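Local atomic coordinates of alpha,alpha-trehalose-phosphate synthase (UDP-forming) (Burkholderia xenovorans, PDB entry 5HXA), a protein that belongs to glycosyltransferase family 20 and adopts the GT-B fold of two Rossmann-like domains. Residues A[184-189]-A[221-226]. Sequence-based numbering, arbitrary orientation.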
loop_
_atom_site.group_PDB
_atom_site.type_symbol
_atom_site.label_atom_id
_atom_site.label_comp_id
_atom_site.label_asym_id
_atom_site.label_seq_id
_atom_site.Cartn_x
_atom_site.Cartn_y
_atom_site.Cartn_z
ATOM N N ALA A 184 -5.223 18.605 12.346
ATOM C CA ALA A 184 -5.296 18.532 13.803
ATOM C C ALA A 184 -3.946 18.178 14.409
ATOM O O ALA A 184 -3.584 18.689 15.473
ATOM C CB ALA A 184 -6.359 17.521 14.237
ATOM N N MET A 185 -3.182 17.303 13.751
ATOM C CA MET A 185 -1.872 16.938 14.292
ATOM C C MET A 185 -0.946 18.148 14.429
ATOM O O MET A 185 -0.055 18.147 15.284
ATOM C CB MET A 185 -1.206 15.877 13.416
ATOM C CG MET A 185 -1.829 14.474 13.551
ATOM S SD MET A 185 -1.168 13.337 12.320
ATOM C CE MET A 185 0.435 12.906 13.030
ATOM N N CYS A 186 -1.114 19.172 13.591
ATOM C CA CYS A 186 -0.231 20.333 13.677
ATOM C C CYS A 186 -0.594 21.284 14.817
ATOM O O CYS A 186 0.057 22.331 14.965
ATOM C CB CYS A 186 -0.215 21.066 12.333
ATOM S SG CYS A 186 0.579 20.062 11.011
ATOM N N SER A 187 -1.606 20.949 15.630
ATOM C CA SER A 187 -1.799 21.638 16.903
ATOM C C SER A 187 -0.771 21.224 17.946
ATOM O O SER A 187 -0.618 21.927 18.952
ATOM C CB SER A 187 -3.209 21.380 17.446
ATOM O OG SER A 187 -4.164 22.078 16.666
ATOM N N TYR A 188 -0.096 20.092 17.745
ATOM C CA TYR A 188 1.036 19.718 18.581
ATOM C C TYR A 188 2.226 20.638 18.318
ATOM O O TYR A 188 2.485 21.035 17.176
ATOM C CB TYR A 188 1.450 18.262 18.304
ATOM C CG TYR A 188 0.480 17.215 18.849
ATOM C CD1 TYR A 188 0.454 16.909 20.209
ATOM C CD2 TYR A 188 -0.377 16.513 17.997
ATOM C CE1 TYR A 188 -0.426 15.952 20.720
ATOM C CE2 TYR A 188 -1.265 15.550 18.495
ATOM C CZ TYR A 188 -1.286 15.286 19.855
ATOM O OH TYR A 188 -2.159 14.349 20.353
ATOM N N ASP A 189 2.969 20.957 19.387
ATOM C CA ASP A 189 4.211 21.715 19.254
ATOM C C ASP A 189 5.372 20.849 18.780
ATOM O O ASP A 189 6.278 21.353 18.111
ATOM C CB ASP A 189 4.598 22.359 20.586
ATOM C CG ASP A 189 3.602 23.398 21.036
ATOM O OD1 ASP A 189 3.443 24.416 20.323
ATOM O OD2 ASP A 189 2.980 23.195 22.100
ATOM N N HIS A 221 6.142 24.851 9.190
ATOM C CA HIS A 221 5.123 25.894 9.256
ATOM C C HIS A 221 3.912 25.392 8.488
ATOM O O HIS A 221 3.949 25.308 7.257
ATOM C CB HIS A 221 5.643 27.197 8.655
ATOM C CG HIS A 221 4.704 28.353 8.815
ATOM N ND1 HIS A 221 4.951 29.591 8.260
ATOM C CD2 HIS A 221 3.536 28.469 9.490
ATOM C CE1 HIS A 221 3.969 30.419 8.581
ATOM N NE2 HIS A 221 3.094 29.760 9.323
ATOM N N ALA A 222 2.840 25.058 9.199
ATOM C CA ALA A 222 1.665 24.515 8.529
ATOM C C ALA A 222 0.414 24.888 9.308
ATOM O O ALA A 222 0.434 24.912 10.541
ATOM C CB ALA A 222 1.774 22.991 8.383
ATOM N N TYR A 223 -0.665 25.185 8.580
ATOM C CA TYR A 223 -1.959 25.504 9.189
ATOM C C TYR A 223 -1.826 26.624 10.220
ATOM O O TYR A 223 -2.387 26.557 11.321
ATOM C CB TYR A 223 -2.595 24.259 9.817
ATOM C CG TYR A 223 -2.585 23.032 8.919
ATOM C CD1 TYR A 223 -3.567 22.843 7.955
ATOM C CD2 TYR A 223 -1.592 22.069 9.042
ATOM C CE1 TYR A 223 -3.552 21.711 7.130
ATOM C CE2 TYR A 223 -1.571 20.941 8.226
ATOM C CZ TYR A 223 -2.557 20.773 7.273
ATOM O OH TYR A 223 -2.547 19.658 6.461
ATOM N N ASN A 224 -1.039 27.651 9.871
ATOM C CA ASN A 224 -0.869 28.854 10.684
ATOM C C ASN A 224 -0.168 28.575 12.015
ATOM O O ASN A 224 -0.335 29.336 12.980
ATOM C CB ASN A 224 -2.220 29.538 10.930
ATOM C CG ASN A 224 -2.085 30.994 11.354
ATOM O OD1 ASN A 224 -1.036 31.630 11.170
ATOM N ND2 ASN A 224 -3.162 31.533 11.930
ATOM N N ARG A 225 0.629 27.512 12.087
ATOM C CA ARG A 225 1.370 27.172 13.300
ATOM C C ARG A 225 2.764 26.687 12.924
ATOM O O ARG A 225 2.972 26.121 11.847
ATOM C CB ARG A 225 0.660 26.067 14.127
ATOM C CG ARG A 225 -0.722 26.423 14.680
ATOM C CD ARG A 225 -1.275 25.296 15.588
ATOM N NE ARG A 225 -0.339 24.981 16.678
ATOM C CZ ARG A 225 -0.390 25.501 17.905
ATOM N NH1 ARG A 225 -1.349 26.356 18.240
ATOM N NH2 ARG A 225 0.528 25.160 18.807
ATOM N N PHE A 226 3.719 26.907 13.827
ATOM C CA PHE A 226 5.029 26.275 13.740
ATOM C C PHE A 226 5.079 25.093 14.702
ATOM O O PHE A 226 4.460 25.114 15.768
ATOM C CB PHE A 226 6.157 27.265 14.066
ATOM C CG PHE A 226 6.637 28.068 12.872
ATOM C CD1 PHE A 226 5.919 29.168 12.426
ATOM C CD2 PHE A 226 7.798 27.712 12.194
ATOM C CE1 PHE A 226 6.348 29.915 11.319
ATOM C CE2 PHE A 226 8.233 28.449 11.083
ATOM C CZ PHE A 226 7.513 29.556 10.652
HETATM O O HOH W 1 2.196 23.738 16.846
HETATM O O HOH W 2 5.119 25.488 18.459
HETATM O O HOH W 3 2.147 26.618 20.979
#
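Arg-225 runs its side chain past the carbonyl of Cys-186, in the turn that follows helix 178-185. From CB to NE the chain keeps to that one oxygen: CB and CG pass it, and CD comes closer, with CD to Cys-186 O at 3.3 Å. The bend at chi3 (56°) turns NE back toward it, where NE donates a weak bond to Cys-186 O at 3.2 Å; NE also donates to a water that lies within reach of Tyr-188 O and Phe-226 O. Beyond, one guanidinium face lies against Ser-187 O, while NH2 ends in a long salt bridge to Asp-189 OD1 (3.4 Å), the carboxylate and guanidinium planes 52° apart. Aspartate offers two oxygens here, the other pairing with Arg-150. An arginine suits this place because its aliphatic part can line a turn while its tip still finds charge. The compact, polarisable thiol of Cys-186 fits at the edge of the Tyr-223 ring, SG 3.6 Å from CD2, and beside the small methyl of Ala-222. Thus the hairpin joining strands 219-222 and 225-231 rests against the link between helix 178-185 and strand 190-193, the neighbour of strand 225-231 in the sheet, with helices 145-151 and 196-208 packed alongside.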